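Local coordinates for protein IroE-like serine hydrolase (Shewanella oneidensis, PDB 3GFF) that probably hydrolyses ester bonds as an IroE-like serine hydrolase of the esterase D family, with an alpha/beta-hydrolase fold, at residues A[214-217]-A[218-222]; A[243-246]-A[247-251]. All blocks are in the same frame, centred on the assembly; numbering follows the deposited sequence.

Contact 1 (A[214-217]-A[218-222]); sequences SYHK and DLNLA
The first two turns of helix 215-230 are joined by i to i+4 contacts, beginning where Ser-214, at the N-cap position, meets Asp-218. Here Ser-214 O accepts Asp-218 N at 2.8 Å. Ser-214 OG adds a second bond by donating to Asp-218 OD2 at 3.0 Å, on the syn side but 34° out of the carboxylate plane. A short acidic side chain suits this amino-terminal turn, where the helix dipole would favour its negative charge.

At the next position the Tyr-215 ring, its CG anti to the backbone N, lies beside Leu-219. The branched leucine brings CD1 over one face of the ring, offset toward the rim, while CD2 presses on CE2 at 3.4 Å. Trp-173 touches both residues, and Tyr-215 OH bonds Ser-176.

One residue further along, two donors converge on His-216 O. Asn-220 ND2 reaches it at 3.1 Å, nearly straight at the hydrogen (174°), with the donor above the carbonyl plane rather than on a lone pair, whereas Asn-220 N makes a weak helical bond. The amide stands steeply to the imidazole, their planes 79° apart. Asn-220 ND2 also donates to Thr-170 O, so this buried amide ties the helix to a neighbouring loop.

Lys-217 lends its aliphatic part to Leu-221, with CG 3.8 Å from CD1, and carries NZ to Asn-203 and Tyr-241. His-216 NE2 bonds Asp-169 of the probable triad. The polar side chains thus hold the start of the helix in place and bring His-216 to the probable active site.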
loop_
_atom_site.group_PDB
_atom_site.type_symbol
_atom_site.label_atom_id
_atom_site.label_comp_id
_atom_site.label_asym_id
_atom_site.label_seq_id
_atom_site.Cartn_x
_atom_site.Cartn_y
_atom_site.Cartn_z
ATOM N N SER A 214 -21.326 14.389 -6.747
ATOM C CA SER A 214 -19.893 14.537 -6.960
ATOM C C SER A 214 -19.368 15.912 -6.527
ATOM O O SER A 214 -18.258 16.277 -6.883
ATOM C CB SER A 214 -19.548 14.257 -8.440
ATOM O OG SER A 214 -20.263 15.125 -9.285
ATOM N N TYR A 215 -20.144 16.640 -5.722
ATOM C CA TYR A 215 -19.780 17.984 -5.266
ATOM C C TYR A 215 -18.397 18.061 -4.618
ATOM O O TYR A 215 -17.647 18.988 -4.882
ATOM C CB TYR A 215 -20.853 18.480 -4.289
ATOM C CG TYR A 215 -20.609 19.848 -3.696
ATOM C CD1 TYR A 215 -21.052 20.985 -4.349
ATOM C CD2 TYR A 215 -19.983 20.003 -2.468
ATOM C CE1 TYR A 215 -20.853 22.235 -3.819
ATOM C CE2 TYR A 215 -19.784 21.275 -1.919
ATOM C CZ TYR A 215 -20.227 22.380 -2.610
ATOM O OH TYR A 215 -20.084 23.651 -2.111
ATOM N N HIS A 216 -18.087 17.106 -3.745
ATOM C CA HIS A 216 -16.782 17.021 -3.078
ATOM C C HIS A 216 -15.649 16.800 -4.117
ATOM O O HIS A 216 -14.598 17.460 -4.061
ATOM C CB HIS A 216 -16.854 15.903 -2.005
ATOM C CG HIS A 216 -15.536 15.291 -1.638
ATOM N ND1 HIS A 216 -14.539 15.975 -0.968
ATOM C CD2 HIS A 216 -15.082 14.020 -1.789
ATOM C CE1 HIS A 216 -13.529 15.159 -0.747
ATOM N NE2 HIS A 216 -13.816 13.980 -1.269
ATOM N N LYS A 217 -15.855 15.858 -5.035
ATOM C CA LYS A 217 -14.864 15.582 -6.081
ATOM C C LYS A 217 -14.657 16.803 -6.985
ATOM O O LYS A 217 -13.517 17.175 -7.284
ATOM C CB LYS A 217 -15.287 14.396 -6.929
ATOM C CG LYS A 217 -14.389 14.174 -8.150
ATOM C CD LYS A 217 -14.752 12.981 -8.957
ATOM C CE LYS A 217 -15.941 13.191 -9.808
ATOM N NZ LYS A 217 -15.813 12.232 -10.953
ATOM N N ASP A 218 -15.749 17.441 -7.388
ATOM C CA ASP A 218 -15.666 18.596 -8.286
ATOM C C ASP A 218 -14.902 19.766 -7.667
ATOM O O ASP A 218 -14.107 20.404 -8.357
ATOM C CB ASP A 218 -17.057 19.011 -8.793
ATOM C CG ASP A 218 -17.759 17.893 -9.505
ATOM O OD1 ASP A 218 -17.045 17.014 -10.017
ATOM O OD2 ASP A 218 -19.013 17.872 -9.553
ATOM N N LEU A 219 -15.114 20.026 -6.373
ATOM C CA LEU A 219 -14.346 21.051 -5.636
ATOM C C LEU A 219 -12.863 20.778 -5.714
ATOM O O LEU A 219 -12.086 21.715 -5.898
ATOM C CB LEU A 219 -14.774 21.146 -4.155
ATOM C CG LEU A 219 -15.796 22.247 -3.790
ATOM C CD1 LEU A 219 -16.755 22.568 -4.888
ATOM C CD2 LEU A 219 -16.519 21.947 -2.531
ATOM N N ASN A 220 -12.479 19.508 -5.563
ATOM C CA ASN A 220 -11.069 19.110 -5.666
ATOM C C ASN A 220 -10.450 19.279 -7.055
ATOM O O ASN A 220 -9.345 19.803 -7.173
ATOM C CB ASN A 220 -10.836 17.668 -5.181
ATOM C CG ASN A 220 -10.632 17.582 -3.669
ATOM O OD1 ASN A 220 -9.504 17.646 -3.204
ATOM N ND2 ASN A 220 -11.707 17.479 -2.913
ATOM N N LEU A 221 -11.148 18.781 -8.083
ATOM C CA LEU A 221 -10.676 18.838 -9.460
ATOM C C LEU A 221 -10.511 20.269 -9.999
ATOM O O LEU A 221 -9.588 20.539 -10.773
ATOM C CB LEU A 221 -11.646 18.081 -10.376
ATOM C CG LEU A 221 -11.752 16.561 -10.265
ATOM C CD1 LEU A 221 -12.975 16.085 -11.095
ATOM C CD2 LEU A 221 -10.477 15.883 -10.737
ATOM N N ALA A 222 -11.438 21.150 -9.617
ATOM C CA ALA A 222 -11.420 22.531 -10.032
ATOM C C ALA A 222 -10.318 23.323 -9.351
ATOM O O ALA A 222 -9.763 24.263 -9.954
ATOM C CB ALA A 222 -12.811 23.202 -9.770
#

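Contact 2 (A[243-246]-A[247-251])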
loop_
_atom_site.group_PDB
_atom_site.type_symbol
_atom_site.label_atom_id
_atom_site.label_comp_id
_atom_site.label_asym_id
_atom_site.label_seq_id
_atom_site.Cartn_x
_atom_site.Cartn_y
_atom_site.Cartn_z
ATOM N N PRO A 243 -10.004 7.423 -10.397
ATOM C CA PRO A 243 -11.427 7.112 -10.618
ATOM C C PRO A 243 -11.908 5.822 -9.927
ATOM O O PRO A 243 -13.099 5.685 -9.664
ATOM C CB PRO A 243 -11.515 6.951 -12.149
ATOM C CG PRO A 243 -10.150 6.545 -12.563
ATOM C CD PRO A 243 -9.216 7.292 -11.638
ATOM N N GLU A 244 -10.976 4.910 -9.608
ATOM C CA GLU A 244 -11.345 3.636 -8.987
ATOM C C GLU A 244 -11.125 3.659 -7.502
ATOM O O GLU A 244 -11.021 2.633 -6.892
ATOM C CB GLU A 244 -10.578 2.484 -9.632
ATOM C CG GLU A 244 -10.640 2.467 -11.173
ATOM C CD GLU A 244 -12.055 2.444 -11.720
ATOM O OE1 GLU A 244 -12.931 1.829 -11.073
ATOM O OE2 GLU A 244 -12.299 3.038 -12.812
ATOM N N GLU A 245 -11.006 4.842 -6.913
ATOM C CA GLU A 245 -10.874 4.948 -5.488
ATOM C C GLU A 245 -12.027 5.755 -4.877
ATOM O O GLU A 245 -12.715 6.572 -5.554
ATOM C CB GLU A 245 -9.530 5.603 -5.101
ATOM C CG GLU A 245 -8.249 4.835 -5.562
ATOM C CD GLU A 245 -8.020 3.521 -4.853
ATOM O OE1 GLU A 245 -8.425 3.350 -3.682
ATOM O OE2 GLU A 245 -7.404 2.646 -5.473
ATOM N N THR A 246 -12.229 5.496 -3.585
ATOM C CA THR A 246 -13.236 6.159 -2.785
ATOM C C THR A 246 -12.540 7.160 -1.867
ATOM O O THR A 246 -11.310 7.208 -1.739
ATOM C CB THR A 246 -13.996 5.174 -1.905
ATOM O OG1 THR A 246 -13.095 4.662 -0.930
ATOM C CG2 THR A 246 -14.608 4.018 -2.708
ATOM N N HIS A 247 -13.351 7.969 -1.209
ATOM C CA HIS A 247 -12.831 8.985 -0.334
ATOM C C HIS A 247 -11.973 8.380 0.784
ATOM O O HIS A 247 -10.877 8.860 1.125
ATOM C CB HIS A 247 -14.008 9.773 0.233
ATOM C CG HIS A 247 -13.623 10.726 1.296
ATOM N ND1 HIS A 247 -12.806 11.801 1.051
ATOM C CD2 HIS A 247 -13.956 10.784 2.602
ATOM C CE1 HIS A 247 -12.642 12.476 2.174
ATOM N NE2 HIS A 247 -13.342 11.888 3.124
ATOM N N GLN A 248 -12.464 7.302 1.348
ATOM C CA GLN A 248 -11.695 6.616 2.373
ATOM C C GLN A 248 -10.514 5.773 1.804
ATOM O O GLN A 248 -9.402 5.888 2.316
ATOM C CB GLN A 248 -12.632 5.842 3.322
ATOM C CG GLN A 248 -13.410 6.797 4.288
ATOM C CD GLN A 248 -12.491 7.543 5.280
ATOM O OE1 GLN A 248 -11.466 7.027 5.718
ATOM N NE2 GLN A 248 -12.874 8.757 5.637
ATOM N N SER A 249 -10.725 4.996 0.738
ATOM C CA SER A 249 -9.628 4.119 0.201
ATOM C C SER A 249 -8.427 4.851 -0.418
ATOM O O SER A 249 -7.367 4.254 -0.609
ATOM C CB SER A 249 -10.139 3.136 -0.855
ATOM O OG SER A 249 -10.234 3.740 -2.143
ATOM N N VAL A 250 -8.587 6.113 -0.761
ATOM C CA VAL A 250 -7.505 6.804 -1.450
ATOM C C VAL A 250 -6.365 7.236 -0.517
ATOM O O VAL A 250 -5.299 7.608 -1.002
ATOM C CB VAL A 250 -8.012 8.005 -2.289
ATOM C CG1 VAL A 250 -8.202 9.256 -1.381
ATOM C CG2 VAL A 250 -7.031 8.297 -3.441
ATOM N N SER A 251 -6.563 7.144 0.805
ATOM C CA SER A 251 -5.528 7.535 1.765
ATOM C C SER A 251 -4.253 6.768 1.510
ATOM O O SER A 251 -3.142 7.350 1.492
ATOM C CB SER A 251 -5.999 7.361 3.237
ATOM O OG SER A 251 -6.286 5.999 3.578
#
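Ser-249 OG is gripped from two neighbours: it accepts Thr-246 N at 3.0 Å, nearly straight at 168°, and meets Glu-245 OE1. The latter separation, 2.4 Å between Ser-249 OG and Glu-245 OE1, is so short that its exact length is doubtful. The hydroxyl is a sound acceptor for Thr-246 N and probably also the donor to Glu-245 OE1, a double role well suited to this buried spot.

The reverse bond comes from Thr-246. Its OG1, placed between the backbone N and the carbonyl carbon (chi1 67°), accepts Ser-249 N at 2.9 Å in a fairly straight bond. The chain turns back further on as Val-250 N donates to Thr-246 O at 3.1 Å, a more bent bond of 135°. Each hydroxyl therefore holds the other residue's backbone N-H, and the short hydroxyl side chains of Thr-246 and Ser-249 can each reach back to a backbone N-H within one turn.

Glu-245 folds back at chi2, bringing OE1 to the serine, while its OE2 bonds Tyr-256 OH of the second subunit; its buried carboxylate thus links the turn to the dimer partner. Its CB also lies 4.0 Å from Val-250 CB, a small apolar patch beside the polar network, and Val-250 packs further on Ala-202 and Tyr-242.

Immediately after Thr-246 comes His-247, whose ND1 bonds Asp-169 and whose NE2 bonds Ser-145 OG, as in the Ser-His-Asp catalytic triad of serine hydrolases. The reciprocal bonds between Thr-246 and Ser-249 follow the pattern of a capping box, with serine as its second side chain, and they lie in the connection between strand 235-241 and helix 250-263 on which alpha/beta hydrolases carry the triad histidine.

Contact 1 (214-222) comes first along the chain, at the start of helix 215-230; strand 235-241, an outermost strand of the main sheet within this chain, then leads to contact 2 (243-251), which enters helix 250-263. Their centres are about 14 Å apart, on the same side of the chain's centre, and they meet through two histidines: His-216 NE2 lies 3.3 Å from His-247 ND1, the ring planes about perpendicular. Asp-169 OD2 accepts a bond from each of these nitrogens, so the two elements converge on the acid of the probable triad. A bound imidazole, probably from the crystallisation liquor, lies near both histidines, consistent with a pocket there, while contact 2 also reaches the subunit interface.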